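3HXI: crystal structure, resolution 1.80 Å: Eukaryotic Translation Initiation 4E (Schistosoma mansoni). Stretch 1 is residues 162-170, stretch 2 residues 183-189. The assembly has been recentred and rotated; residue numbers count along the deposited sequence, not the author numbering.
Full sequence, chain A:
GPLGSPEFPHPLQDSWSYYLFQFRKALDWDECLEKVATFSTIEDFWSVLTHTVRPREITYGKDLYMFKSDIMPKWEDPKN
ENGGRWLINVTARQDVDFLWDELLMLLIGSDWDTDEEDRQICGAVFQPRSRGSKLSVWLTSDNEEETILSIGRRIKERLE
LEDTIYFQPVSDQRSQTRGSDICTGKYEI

Stretch 1, residues 162-170: EDTIYFQPV
Stretch 2 (183-189) CTGKYEI

Y187 to I189 run antiparallel to stretch 1; T184 to K186 approach from the other direction before the turn at K186. The two stretches bury 594 Å² between them. Stretch 1 reaches its strand, which runs through P169, by way of an extended T164 (phi/psi -59/135) and I165 (-105/152); Y166 (-124/131), F167 (-100/116) and Q168 (-121/113) continue it. P169 (-61/153) occupies the N-cap position, right before the helix that V170 begins. In stretch 2, T184 (-143/173) and G185 (-150/159) are extended, K186 (-53/-39) makes a sharp turn, and Y187 (-130/153) and E188 (-143/140) run straight to the C-terminal I189.

The register sets Y166 against E188 as a non-hydrogen-bonded pair, CA to CA 4.7 Å. Before it, I165 and I189 bond reciprocally: I165 N gives to I189 O at 2.8 Å, and I189 N to I165 O at 3.0 Å. After it, F167 N gives a nearly linear bond to Y187 O at 2.9 Å. The turn at K186 breaks the ladder, so F167 O receives K186 N instead, at 2.8 Å but with a bent angle of 123°, a weak bond. The oxygens of the I165/I189 pair also receive CA-H...O contacts, E188 CA to I165 O at 3.3 Å and T164 CA to I189 O at 3.5 Å.

On the face bearing Y166 and E188, the Y166 ring (chi1 m, chi2 -80°) is the main bump, and the hollow that takes it is lined by C183, T184, G185 and E188. C183 O lies over one ring face, 3.5 Å from Y166 CE1; C183 SG (chi1 t) sits obliquely, 3.7 Å from Y166 CD2. E188 (m, t, chi3 -9°) brings OE2 to the ring edge, 3.4 Å from Y166 CE1, while the same OE2 accepts T184 OG1 at 3.2 Å. G185 lets the backbones close up: an ideal CB would point toward stretch 1, 2.7 Å from F167 N (a clash) and a tight 3.2 Å from Y166 CB. Q168 (m, t, chi3 -21°) starts sideways but its end comes nearer, and Q168 NE2 bonds T184 O at 3.2 Å, tying down the backbone just before the glycine.

The other face carries F167 (t, chi2 79°) and Y187 (m, chi2 -60°). Their rings meet obliquely, planes at 32° and centroids 5.6 Å apart, with F167 CD2 3.5 Å from Y187 CD2. Farther along, the pyrrolidine of P169 (C-gamma exo) touches the all-trans K186 chain, P169 CG to K186 CD 3.9 Å; the lysine's aliphatic part packs here while its end leads away. I165 (p, t) and I189 (p, t) also meet through apolar branches, I165 CG1 to I189 CG1 3.8 Å.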

ATOM      1  N   GLU A 162      -2.143 -10.713 -12.998  1.00 25.60           N
ATOM      2  CA  GLU A 162      -2.526 -10.976 -14.371  1.00 27.44           C
ATOM      3  C   GLU A 162      -3.522  -9.948 -14.887  1.00 26.22           C
ATOM      4  O   GLU A 162      -3.368  -9.437 -15.997  1.00 27.46           O
ATOM      5  CB  GLU A 162      -3.032 -12.416 -14.492  1.00 27.62           C
ATOM      6  CG  GLU A 162      -1.856 -13.391 -14.646  1.00 34.58           C
ATOM      7  CD  GLU A 162      -2.242 -14.835 -14.473  1.00 40.32           C
ATOM      8  OE1 GLU A 162      -3.214 -15.276 -15.122  1.00 44.00           O
ATOM      9  OE2 GLU A 162      -1.565 -15.535 -13.687  1.00 43.68           O
ATOM     10  N   ASP A 163      -4.513  -9.623 -14.067  1.00 24.68           N
ATOM     11  CA  ASP A 163      -5.548  -8.684 -14.444  1.00 23.75           C
ATOM     12  C   ASP A 163      -5.011  -7.261 -14.478  1.00 23.03           C
ATOM     13  O   ASP A 163      -4.027  -6.935 -13.789  1.00 21.96           O
ATOM     14  CB  ASP A 163      -6.727  -8.765 -13.479  1.00 24.27           C
ATOM     15  CG  ASP A 163      -7.459 -10.075 -13.573  1.00 25.50           C
ATOM     16  OD1 ASP A 163      -7.047 -10.916 -14.382  1.00 29.02           O
ATOM     17  OD2 ASP A 163      -8.454 -10.250 -12.863  1.00 27.80           O
ATOM     18  N   THR A 164      -5.685  -6.431 -15.270  1.00 20.97           N
ATOM     19  CA  THR A 164      -5.340  -5.029 -15.419  1.00 21.24           C
ATOM     20  C   THR A 164      -5.403  -4.295 -14.090  1.00 19.86           C
ATOM     21  O   THR A 164      -6.372  -4.456 -13.312  1.00 18.27           O
ATOM     22  CB  THR A 164      -6.311  -4.338 -16.395  1.00 22.09           C
ATOM     23  OG1 THR A 164      -6.228  -4.989 -17.660  1.00 25.64           O
ATOM     24  CG2 THR A 164      -5.979  -2.848 -16.554  1.00 22.23           C
ATOM     25  N   ILE A 165      -4.378  -3.494 -13.840  1.00 18.32           N
ATOM     26  CA  ILE A 165      -4.392  -2.562 -12.701  1.00 18.37           C
ATOM     27  C   ILE A 165      -4.629  -1.124 -13.178  1.00 18.86           C
ATOM     28  O   ILE A 165      -4.239  -0.775 -14.283  1.00 18.46           O
ATOM     29  CB  ILE A 165      -3.115  -2.667 -11.833  1.00 18.75           C
ATOM     30  CG1 ILE A 165      -1.835  -2.314 -12.615  1.00 17.81           C
ATOM     31  CG2 ILE A 165      -3.008  -4.065 -11.201  1.00 18.52           C
ATOM     32  CD1 ILE A 165      -0.604  -2.134 -11.704  1.00 18.26           C
ATOM     33  N   TYR A 166      -5.228  -0.308 -12.312  1.00 18.31           N
ATOM     34  CA  TYR A 166      -5.785   0.997 -12.667  1.00 18.71           C
ATOM     35  C   TYR A 166      -5.189   2.115 -11.823  1.00 17.89           C
ATOM     36  O   TYR A 166      -5.130   2.008 -10.590  1.00 17.75           O
ATOM     37  CB  TYR A 166      -7.304   0.985 -12.467  1.00 18.75           C
ATOM     38  CG  TYR A 166      -8.000  -0.118 -13.255  1.00 19.98           C
ATOM     39  CD1 TYR A 166      -8.271   0.033 -14.627  1.00 22.08           C
ATOM     40  CD2 TYR A 166      -8.360  -1.324 -12.633  1.00 21.00           C
ATOM     41  CE1 TYR A 166      -8.906  -0.987 -15.353  1.00 22.71           C
ATOM     42  CE2 TYR A 166      -8.990  -2.346 -13.350  1.00 22.31           C
ATOM     43  CZ  TYR A 166      -9.253  -2.170 -14.703  1.00 21.86           C
ATOM     44  OH  TYR A 166      -9.872  -3.182 -15.389  1.00 23.60           O
ATOM     45  N   PHE A 167      -4.742   3.190 -12.479  1.00 16.67           N
ATOM     46  CA  PHE A 167      -4.245   4.361 -11.738  1.00 16.93           C
ATOM     47  C   PHE A 167      -5.310   5.462 -11.666  1.00 18.38           C
ATOM     48  O   PHE A 167      -5.708   6.030 -12.690  1.00 18.14           O
ATOM     49  CB  PHE A 167      -2.943   4.927 -12.329  1.00 17.18           C
ATOM     50  CG  PHE A 167      -2.349   6.025 -11.490  1.00 15.57           C
ATOM     51  CD1 PHE A 167      -1.615   5.710 -10.349  1.00 15.04           C
ATOM     52  CD2 PHE A 167      -2.562   7.351 -11.801  1.00 16.32           C
ATOM     53  CE1 PHE A 167      -1.092   6.712  -9.523  1.00 16.48           C
ATOM     54  CE2 PHE A 167      -2.028   8.358 -10.992  1.00 18.95           C
ATOM     55  CZ  PHE A 167      -1.300   8.025  -9.839  1.00 16.96           C
ATOM     56  N   GLN A 168      -5.739   5.755 -10.442  1.00 17.52           N
ATOM     57  CA  GLN A 168      -6.879   6.634 -10.177  1.00 19.06           C
ATOM     58  C   GLN A 168      -6.414   7.803  -9.342  1.00 19.31           C
ATOM     59  O   GLN A 168      -6.035   7.629  -8.181  1.00 19.22           O
ATOM     60  CB  GLN A 168      -7.992   5.876  -9.436  1.00 19.26           C
ATOM     61  CG  GLN A 168      -8.389   4.618 -10.136  1.00 21.67           C
ATOM     62  CD  GLN A 168      -9.357   3.773  -9.342  1.00 27.76           C
ATOM     63  OE1 GLN A 168      -9.465   3.897  -8.109  1.00 25.65           O
ATOM     64  NE2 GLN A 168     -10.083   2.908 -10.052  1.00 27.38           N
ATOM     65  N   PRO A 169      -6.434   9.011  -9.936  1.00 19.46           N
ATOM     66  CA  PRO A 169      -6.103  10.205  -9.200  1.00 19.61           C
ATOM     67  C   PRO A 169      -7.072  10.380  -8.047  1.00 19.85           C
ATOM     68  O   PRO A 169      -8.218   9.899  -8.114  1.00 19.52           O
ATOM     69  CB  PRO A 169      -6.300  11.325 -10.237  1.00 19.88           C
ATOM     70  CG  PRO A 169      -6.133  10.648 -11.554  1.00 19.59           C
ATOM     71  CD  PRO A 169      -6.796   9.311 -11.330  1.00 19.43           C
ATOM     72  N   VAL A 170      -6.603  11.043  -6.996  1.00 22.01           N
ATOM     73  CA  VAL A 170      -7.426  11.361  -5.822  1.00 23.66           C
ATOM     74  C   VAL A 170      -8.769  12.013  -6.200  1.00 24.74           C
ATOM     75  O   VAL A 170      -9.811  11.670  -5.662  1.00 24.72           O
ATOM     76  CB  VAL A 170      -6.636  12.226  -4.790  1.00 23.27           C
ATOM     77  CG1 VAL A 170      -7.550  12.705  -3.680  1.00 24.31           C
ATOM     78  CG2 VAL A 170      -5.495  11.406  -4.188  1.00 23.73           C
ATOM     79  N   CYS A 183     -14.928   0.368 -13.494  1.00 37.07           N
ATOM     80  CA  CYS A 183     -13.563   0.417 -12.972  1.00 35.85           C
ATOM     81  C   CYS A 183     -12.547   0.748 -14.084  1.00 34.93           C
ATOM     82  O   CYS A 183     -12.245  -0.065 -14.969  1.00 34.65           O
ATOM     83  CB  CYS A 183     -13.226  -0.890 -12.260  1.00 36.28           C
ATOM     84  SG  CYS A 183     -11.738  -0.833 -11.298  1.00 37.96           S
ATOM     85  N   THR A 184     -12.017   1.961 -14.015  1.00 32.61           N
ATOM     86  CA  THR A 184     -11.134   2.469 -15.046  1.00 31.55           C
ATOM     87  C   THR A 184     -10.043   3.299 -14.384  1.00 29.26           C
ATOM     88  O   THR A 184     -10.082   3.536 -13.173  1.00 29.38           O
ATOM     89  CB  THR A 184     -11.931   3.300 -16.078  1.00 31.54           C
ATOM     90  OG1 THR A 184     -11.119   3.557 -17.240  1.00 33.21           O
ATOM     91  CG2 THR A 184     -12.427   4.605 -15.470  1.00 31.32           C
ATOM     92  N   GLY A 185      -9.062   3.722 -15.161  1.00 26.93           N
ATOM     93  CA  GLY A 185      -8.034   4.592 -14.629  1.00 24.57           C
ATOM     94  C   GLY A 185      -7.455   5.532 -15.665  1.00 23.33           C
ATOM     95  O   GLY A 185      -7.554   5.290 -16.877  1.00 22.82           O
ATOM     96  N   LYS A 186      -6.859   6.607 -15.172  1.00 21.97           N
ATOM     97  CA  LYS A 186      -6.048   7.506 -15.983  1.00 21.92           C
ATOM     98  C   LYS A 186      -4.967   6.747 -16.737  1.00 21.83           C
ATOM     99  O   LYS A 186      -4.682   7.063 -17.892  1.00 22.37           O
ATOM    100  CB  LYS A 186      -5.426   8.574 -15.090  1.00 21.49           C
ATOM    101  CG  LYS A 186      -4.497   9.535 -15.819  1.00 22.23           C
ATOM    102  CD  LYS A 186      -4.058  10.630 -14.902  1.00 20.07           C
ATOM    103  CE  LYS A 186      -3.283  11.674 -15.714  1.00 24.42           C
ATOM    104  NZ  LYS A 186      -2.964  12.828 -14.882  1.00 18.57           N
ATOM    105  N   TYR A 187      -4.368   5.750 -16.081  1.00 20.28           N
ATOM    106  CA  TYR A 187      -3.414   4.843 -16.701  1.00 20.56           C
ATOM    107  C   TYR A 187      -3.873   3.435 -16.361  1.00 20.35           C
ATOM    108  O   TYR A 187      -4.522   3.237 -15.324  1.00 19.09           O
ATOM    109  CB  TYR A 187      -2.007   5.050 -16.142  1.00 20.57           C
ATOM    110  CG  TYR A 187      -1.502   6.486 -16.176  1.00 21.85           C
ATOM    111  CD1 TYR A 187      -1.379   7.187 -17.380  1.00 20.65           C
ATOM    112  CD2 TYR A 187      -1.102   7.116 -15.005  1.00 22.80           C
ATOM    113  CE1 TYR A 187      -0.922   8.512 -17.397  1.00 21.24           C
ATOM    114  CE2 TYR A 187      -0.618   8.425 -15.011  1.00 22.97           C
ATOM    115  CZ  TYR A 187      -0.528   9.114 -16.205  1.00 22.59           C
ATOM    116  OH  TYR A 187      -0.058  10.405 -16.175  1.00 24.17           O
ATOM    117  N   GLU A 188      -3.548   2.473 -17.199  1.00 20.52           N
ATOM    118  CA  GLU A 188      -3.887   1.082 -16.982  1.00 22.42           C
ATOM    119  C   GLU A 188      -2.771   0.182 -17.460  1.00 23.90           C
ATOM    120  O   GLU A 188      -2.195   0.454 -18.448  1.00 24.33           O
ATOM    121  CB  GLU A 188      -5.131   0.731 -17.770  1.00 22.56           C
ATOM    122  CG  GLU A 188      -6.349   1.521 -17.393  1.00 25.59           C
ATOM    123  CD  GLU A 188      -7.617   0.985 -18.010  1.00 28.56           C
ATOM    124  OE1 GLU A 188      -7.547   0.118 -18.850  1.00 30.34           O
ATOM    125  OE2 GLU A 188      -8.667   1.472 -17.667  1.00 29.53           O
ATOM    126  N   ILE A 189      -2.464  -0.871 -16.737  1.00 20.00           N
ATOM    127  CA  ILE A 189      -1.493  -1.838 -17.231  1.00 20.00           C
ATOM    128  C   ILE A 189      -1.681  -3.229 -16.684  1.00 20.00           C
ATOM    129  O   ILE A 189      -2.318  -3.362 -15.686  1.00 27.46           O
ATOM    130  CB  ILE A 189      -0.053  -1.408 -17.019  1.00 20.00           C
ATOM    131  CG1 ILE A 189       0.319  -1.359 -15.583  1.00 20.00           C
ATOM    132  CG2 ILE A 189       0.184  -0.023 -17.500  1.00 20.00           C
ATOM    133  CD1 ILE A 189       1.331  -0.415 -15.408  1.00 20.00           C
TER